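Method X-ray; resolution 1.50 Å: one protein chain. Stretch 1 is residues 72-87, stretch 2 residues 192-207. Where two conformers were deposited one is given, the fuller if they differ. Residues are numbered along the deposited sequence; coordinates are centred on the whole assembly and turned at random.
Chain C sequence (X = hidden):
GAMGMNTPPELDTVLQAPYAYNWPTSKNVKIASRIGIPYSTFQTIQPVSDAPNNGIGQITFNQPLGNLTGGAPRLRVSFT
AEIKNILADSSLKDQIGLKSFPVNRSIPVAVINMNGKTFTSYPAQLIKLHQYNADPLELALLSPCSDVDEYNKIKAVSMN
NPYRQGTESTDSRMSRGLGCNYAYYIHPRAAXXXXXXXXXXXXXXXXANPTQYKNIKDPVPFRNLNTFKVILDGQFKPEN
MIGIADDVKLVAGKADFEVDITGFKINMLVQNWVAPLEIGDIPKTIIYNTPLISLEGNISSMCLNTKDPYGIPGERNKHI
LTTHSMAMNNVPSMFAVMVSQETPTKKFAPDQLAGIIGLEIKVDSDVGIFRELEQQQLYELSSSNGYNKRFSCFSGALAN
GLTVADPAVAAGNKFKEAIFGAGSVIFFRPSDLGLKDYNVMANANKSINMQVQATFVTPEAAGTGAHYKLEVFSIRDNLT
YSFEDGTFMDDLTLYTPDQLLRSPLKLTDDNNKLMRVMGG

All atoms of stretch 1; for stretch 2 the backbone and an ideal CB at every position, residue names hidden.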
# COMPACT_ATOMS: atom_id res chain seq x y z
N ALA C 72 -25.24 -0.69 3.71
CA ALA C 72 -24.35 0.04 4.59
C ALA C 72 -24.76 1.51 4.68
O ALA C 72 -24.13 2.39 4.15
CB ALA C 72 -22.91 -0.09 4.12
N PRO C 73 -25.90 1.78 5.38
CA PRO C 73 -26.31 3.14 5.56
C PRO C 73 -25.29 3.98 6.35
O PRO C 73 -24.54 3.44 7.18
CB PRO C 73 -27.63 3.02 6.34
CG PRO C 73 -27.56 1.71 7.03
CD PRO C 73 -26.79 0.83 6.06
N ARG C 74 -25.26 5.26 6.07
CA ARG C 74 -24.31 6.17 6.66
C ARG C 74 -25.01 7.27 7.43
O ARG C 74 -26.19 7.57 7.18
CB ARG C 74 -23.40 6.81 5.58
CG ARG C 74 -22.71 5.80 4.68
CD ARG C 74 -21.81 6.45 3.65
NE ARG C 74 -20.55 6.94 4.19
CZ ARG C 74 -19.46 6.20 4.36
NH1 ARG C 74 -18.38 6.78 4.84
NH2 ARG C 74 -19.45 4.91 4.08
N LEU C 75 -24.30 7.88 8.34
CA LEU C 75 -24.76 9.06 9.04
C LEU C 75 -23.91 10.26 8.65
O LEU C 75 -22.66 10.19 8.72
CB LEU C 75 -24.69 8.83 10.55
CG LEU C 75 -25.55 7.70 11.08
CD1 LEU C 75 -25.24 7.35 12.54
CD2 LEU C 75 -27.04 8.03 10.95
N ARG C 76 -24.55 11.36 8.28
CA ARG C 76 -23.89 12.62 7.96
C ARG C 76 -24.16 13.55 9.13
O ARG C 76 -25.33 13.88 9.38
CB ARG C 76 -24.38 13.22 6.64
CG ARG C 76 -23.75 14.58 6.30
CD ARG C 76 -24.59 15.31 5.25
NE ARG C 76 -23.97 16.54 4.75
CZ ARG C 76 -24.09 17.76 5.29
NH1 ARG C 76 -24.78 17.98 6.41
NH2 ARG C 76 -23.47 18.78 4.68
N VAL C 77 -23.11 13.95 9.82
CA VAL C 77 -23.22 14.90 10.94
C VAL C 77 -22.56 16.19 10.56
O VAL C 77 -21.54 16.20 9.87
CB VAL C 77 -22.67 14.39 12.26
CG1 VAL C 77 -23.44 13.17 12.75
CG2 VAL C 77 -21.17 14.14 12.19
N SER C 78 -23.16 17.30 11.00
CA SER C 78 -22.55 18.59 10.86
C SER C 78 -22.72 19.35 12.16
O SER C 78 -23.73 19.20 12.84
CB SER C 78 -23.12 19.37 9.68
OG SER C 78 -24.46 19.66 9.86
N PHE C 79 -21.71 20.12 12.52
CA PHE C 79 -21.77 20.90 13.74
C PHE C 79 -20.67 21.92 13.74
O PHE C 79 -19.74 21.87 12.91
CB PHE C 79 -21.63 19.99 14.96
CG PHE C 79 -20.37 19.15 14.95
CD1 PHE C 79 -19.18 19.64 15.49
CD2 PHE C 79 -20.36 17.89 14.35
CE1 PHE C 79 -18.02 18.87 15.46
CE2 PHE C 79 -19.20 17.12 14.32
CZ PHE C 79 -18.04 17.62 14.87
N THR C 80 -20.74 22.84 14.70
CA THR C 80 -19.69 23.79 14.98
C THR C 80 -19.11 23.47 16.35
O THR C 80 -19.86 23.26 17.29
CB THR C 80 -20.22 25.24 14.94
OG1 THR C 80 -20.74 25.53 13.64
CG2 THR C 80 -19.13 26.24 15.30
N ALA C 81 -17.79 23.37 16.44
CA ALA C 81 -17.07 23.21 17.70
C ALA C 81 -16.36 24.50 18.04
O ALA C 81 -15.62 25.03 17.21
CB ALA C 81 -16.06 22.08 17.60
N GLU C 82 -16.57 24.98 19.27
CA GLU C 82 -15.82 26.11 19.80
C GLU C 82 -14.83 25.60 20.82
O GLU C 82 -15.23 24.99 21.80
CB GLU C 82 -16.74 27.16 20.45
CG GLU C 82 -15.95 28.38 20.93
CD GLU C 82 -16.82 29.51 21.46
OE1 GLU C 82 -16.26 30.60 21.68
OE2 GLU C 82 -18.03 29.33 21.67
N ILE C 83 -13.54 25.84 20.58
CA ILE C 83 -12.48 25.39 21.46
C ILE C 83 -11.93 26.61 22.19
O ILE C 83 -11.46 27.55 21.54
CB ILE C 83 -11.31 24.72 20.68
CG1 ILE C 83 -11.87 23.56 19.85
CG2 ILE C 83 -10.23 24.31 21.65
CD1 ILE C 83 -10.90 23.00 18.83
N LYS C 84 -12.00 26.55 23.52
CA LYS C 84 -11.54 27.66 24.37
C LYS C 84 -10.33 27.27 25.20
O LYS C 84 -10.02 26.09 25.37
CB LYS C 84 -12.67 28.09 25.32
CG LYS C 84 -13.95 28.50 24.60
CD LYS C 84 -15.05 28.84 25.60
CE LYS C 84 -16.42 28.73 24.98
NZ LYS C 84 -17.50 28.54 26.01
N ASN C 85 -9.66 28.31 25.73
CA ASN C 85 -8.49 28.19 26.63
C ASN C 85 -7.17 27.98 25.87
O ASN C 85 -6.20 27.50 26.45
CB ASN C 85 -8.64 27.10 27.72
CG ASN C 85 -9.88 27.28 28.57
OD1 ASN C 85 -10.45 28.38 28.67
ND2 ASN C 85 -10.34 26.18 29.17
N ILE C 86 -7.14 28.40 24.61
CA ILE C 86 -5.94 28.32 23.78
C ILE C 86 -5.09 29.55 24.02
O ILE C 86 -5.57 30.66 23.86
CB ILE C 86 -6.29 28.24 22.28
CG1 ILE C 86 -7.24 27.07 21.99
CG2 ILE C 86 -5.02 28.10 21.44
CD1 ILE C 86 -7.83 27.13 20.60
N LEU C 87 -3.82 29.34 24.36
CA LEU C 87 -2.88 30.46 24.56
C LEU C 87 -2.96 31.44 23.40
O LEU C 87 -2.99 31.06 22.23
CB LEU C 87 -1.44 29.94 24.72
CG LEU C 87 -0.40 31.00 25.13
CD1 LEU C 87 -0.58 31.42 26.57
CD2 LEU C 87 1.00 30.44 24.90
N UNK C 192 -5.44 38.49 19.38
CA UNK C 192 -5.49 38.19 20.81
C UNK C 192 -6.47 37.11 21.25
O UNK C 192 -6.60 36.84 22.45
CB UNK C 192 -5.83 39.48 21.56
N UNK C 193 -7.16 36.48 20.30
CA UNK C 193 -8.18 35.51 20.67
C UNK C 193 -7.55 34.24 21.28
O UNK C 193 -6.41 33.90 20.98
CB UNK C 193 -9.02 35.15 19.45
N UNK C 194 -8.32 33.61 22.15
CA UNK C 194 -7.92 32.41 22.87
C UNK C 194 -8.89 31.25 22.58
O UNK C 194 -8.94 30.25 23.29
CB UNK C 194 -7.86 32.69 24.37
N UNK C 195 -9.68 31.41 21.52
CA UNK C 195 -10.64 30.40 21.11
C UNK C 195 -10.74 30.35 19.60
O UNK C 195 -10.37 31.30 18.91
CB UNK C 195 -12.01 30.68 21.73
N UNK C 196 -11.27 29.24 19.10
CA UNK C 196 -11.50 29.07 17.67
C UNK C 196 -12.84 28.36 17.47
O UNK C 196 -13.22 27.54 18.29
CB UNK C 196 -10.36 28.29 17.02
N UNK C 197 -13.53 28.70 16.38
CA UNK C 197 -14.74 27.98 15.99
C UNK C 197 -14.47 27.31 14.65
O UNK C 197 -13.99 27.95 13.73
CB UNK C 197 -15.95 28.91 15.91
N UNK C 198 -14.81 26.03 14.58
CA UNK C 198 -14.61 25.22 13.37
C UNK C 198 -15.92 24.48 13.05
O UNK C 198 -16.47 23.78 13.91
CB UNK C 198 -13.46 24.23 13.55
N UNK C 199 -16.39 24.62 11.82
CA UNK C 199 -17.50 23.84 11.30
C UNK C 199 -16.93 22.53 10.74
O UNK C 199 -15.88 22.54 10.07
CB UNK C 199 -18.27 24.62 10.23
N UNK C 200 -17.60 21.44 11.03
CA UNK C 200 -17.24 20.09 10.52
C UNK C 200 -18.44 19.44 9.84
O UNK C 200 -19.59 19.63 10.27
CB UNK C 200 -16.74 19.19 11.65
N UNK C 201 -18.18 18.62 8.83
CA UNK C 201 -19.17 17.72 8.24
C UNK C 201 -18.48 16.36 8.10
O UNK C 201 -17.39 16.30 7.49
CB UNK C 201 -19.69 18.24 6.90
N UNK C 202 -19.08 15.32 8.62
CA UNK C 202 -18.53 13.94 8.53
C UNK C 202 -19.63 12.99 8.08
O UNK C 202 -20.73 13.00 8.68
CB UNK C 202 -17.95 13.48 9.87
N UNK C 203 -19.35 12.15 7.08
CA UNK C 203 -20.29 11.15 6.54
C UNK C 203 -19.62 9.78 6.78
O UNK C 203 -18.66 9.44 6.07
CB UNK C 203 -20.60 11.39 5.06
N UNK C 204 -20.12 9.03 7.75
CA UNK C 204 -19.49 7.78 8.24
C UNK C 204 -20.52 6.64 8.26
O UNK C 204 -21.68 6.84 8.63
CB UNK C 204 -18.90 7.98 9.64
N UNK C 205 -20.13 5.44 7.81
CA UNK C 205 -20.99 4.28 7.87
C UNK C 205 -21.35 3.95 9.31
O UNK C 205 -20.47 3.97 10.19
CB UNK C 205 -20.32 3.08 7.20
N UNK C 206 -22.63 3.65 9.57
CA UNK C 206 -23.03 3.19 10.90
C UNK C 206 -22.60 1.76 11.14
O UNK C 206 -22.94 0.89 10.33
CB UNK C 206 -24.54 3.31 11.08
N UNK C 207 -21.90 1.50 12.26
CA UNK C 207 -21.48 0.16 12.67
C UNK C 207 -22.44 -0.34 13.73
O UNK C 207 -22.26 -0.12 14.94
CB UNK C 207 -20.04 0.16 13.19

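Stretch 2 runs antiparallel to stretch 1, the two strand axes at 164°; side chains of paired positions from Leu75 to Ile83 share a face, while those at Arg74 and 205 diverge. Arg76, Ser78, Thr80 and Glu82 lie on one face, Leu75, Val77, Phe79, Ala81 and Ile83 on the other. The strand positions up to 204 can be judged against the face they join.

At position 192 phi is 76° and nothing of stretch 1 lies within 5.5 Å of the ideal CB. Positive phi favours glycine, and Gly192 is found. Position 193 is equally free of neighbours; Ser193 contributes its backbone, O accepting from a water that also donates to Leu87 O.

At 194 the ideal CB is 3.1 Å from Ile86 O, a tight fit that suits a small or polar residue. Thr194 accepts at O from Ile86 N (2.9 Å), and its OG1 shares a water with Asn85 N.

Position 195 is also tight, with its CB 3.2 Å from Ile83 O and Glu82 OE1 nearby; a small polar residue suits. Ser195 OG reaches a water that donates a weak bond to Glu82 OE1.

Position 196 turns to the Ile83 face, with its CB 4.5 Å from Ile86 CD1, so aliphatic residues fit. Val196 CG1 packs 4.0 Å from both Ile83 CB and Ile86 CD1.

Position 197 shares a face with the Glu82 carboxylate, which invites a base, though polar residues would also serve. Lys197 lies alongside: its NZ stays 4.4 Å from Glu82 OE2, beyond a salt bridge, and one water bonds to both atoms.

The CB of 198 is 4.3 Å from Ala81 O on the apolar face, where most aliphatics would do. The deposited residue is Ile198: Ala81 N donates to Ile198 O and Ile198 N to Ala81 O, each at 2.9 Å.

At 199 the CB is 4.3 Å from Thr80 OG1, a possible donor, so Asp, Asn or Ser would suit. Asp199 OD1 accepts from Thr80 OG1 at 2.7 Å.

At 200 the CB is 3.8 Å from Phe79 CZ, so an apolar side chain, aliphatic or aromatic, would suit. Phe200 places its CB over the Phe79 ring face, 4.1 Å from the centroid; the rings, at 28°, are slid apart and barely overlap. Ala81 CB meets the Phe200 ring edge, 4.1 Å from CE2.

The ideal CB of 201 is 4.4 Å from Arg76 NH2; aliphatic or acidic residues are plausible. Val201 sets CG1 over a guanidinium face, 3.6 Å from Arg76 NH2.

The CB of 202 is 4.0 Å from Val77 CG2, favouring an aliphatic: Val202 makes this contact.

Position 203 has Arg74 NE 4.5 Å from its CB, which points to an acid. Asp203 OD1 forms a salt bridge with Arg74 NE at 2.8 Å.

At 204 the CB is 4.5 Å from Leu75 O and turns to the Leu75 face, with nothing closer in stretch 1, so several kinds of side chain would fit; Glu204 has its carboxylate oxygens hydrogen-bonded elsewhere in the structure. At 205 the CB is 3.7 Å from Arg74 NH2, favouring something small: Ala205.

At 206 the CB points toward stretch 1, 4.3 Å from Leu75 CD1, so an aliphatic fits. Leu206 CD1 packs 4.0 Å from Leu75 CD1. Position 207 points away; it is Val207.

Stretch 2, residues 192-207: GSTSVKIDFVVDEALV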
# COMPACT_ATOMS: atom_id res chain seq x y z
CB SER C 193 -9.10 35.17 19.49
OG SER C 193 -8.38 34.75 18.36
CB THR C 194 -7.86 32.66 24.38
OG1 THR C 194 -9.13 33.15 24.83
CG2 THR C 194 -6.75 33.68 24.70
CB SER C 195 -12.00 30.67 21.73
OG SER C 195 -12.51 31.93 21.30
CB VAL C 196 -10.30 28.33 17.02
CG1 VAL C 196 -10.23 26.87 17.45
CG2 VAL C 196 -10.34 28.42 15.50
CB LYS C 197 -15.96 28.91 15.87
CG LYS C 197 -16.56 29.27 17.21
CD LYS C 197 -17.76 30.20 17.03
CE LYS C 197 -18.42 30.52 18.36
NZ LYS C 197 -19.70 31.25 18.12
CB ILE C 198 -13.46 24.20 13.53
CG1 ILE C 198 -12.21 24.91 14.02
CG2 ILE C 198 -13.21 23.47 12.19
CD1 ILE C 198 -11.06 24.00 14.38
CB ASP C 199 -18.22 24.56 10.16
CG ASP C 199 -18.70 25.96 10.54
OD1 ASP C 199 -18.91 26.22 11.75
OD2 ASP C 199 -18.85 26.78 9.62
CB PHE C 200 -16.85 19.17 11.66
CG PHE C 200 -15.57 19.52 12.36
CD1 PHE C 200 -14.37 19.00 11.93
CD2 PHE C 200 -15.56 20.35 13.48
CE1 PHE C 200 -13.21 19.28 12.59
CE2 PHE C 200 -14.39 20.66 14.13
CZ PHE C 200 -13.20 20.10 13.70
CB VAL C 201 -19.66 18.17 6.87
CG1 VAL C 201 -20.73 17.23 6.36
CG2 VAL C 201 -20.22 19.57 6.91
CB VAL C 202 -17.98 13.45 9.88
CG1 VAL C 202 -17.55 11.98 9.82
CG2 VAL C 202 -16.83 14.35 10.31
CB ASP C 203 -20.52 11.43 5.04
CG ASP C 203 -21.50 10.48 4.35
OD1 ASP C 203 -21.69 9.36 4.83
OD2 ASP C 203 -22.06 10.87 3.27
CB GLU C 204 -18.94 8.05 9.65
CG GLU C 204 -18.24 6.89 10.32
CD GLU C 204 -17.44 7.30 11.56
OE1 GLU C 204 -16.79 8.37 11.52
OE2 GLU C 204 -17.48 6.54 12.57
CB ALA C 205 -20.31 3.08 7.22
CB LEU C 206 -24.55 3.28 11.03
CG LEU C 206 -25.16 2.82 12.35
CD1 LEU C 206 -24.61 3.55 13.55
CD2 LEU C 206 -26.68 2.98 12.28
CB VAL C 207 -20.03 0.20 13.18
CG1 VAL C 207 -19.55 -1.15 13.67
CG2 VAL C 207 -19.13 0.72 12.06
O HOH W 1 -23.44 0.88 7.54
O HOH W 2 -14.16 31.48 19.22
O HOH W 3 -19.65 32.10 20.97
O HOH W 4 -10.74 30.98 25.69
O HOH W 5 -4.77 31.54 20.13
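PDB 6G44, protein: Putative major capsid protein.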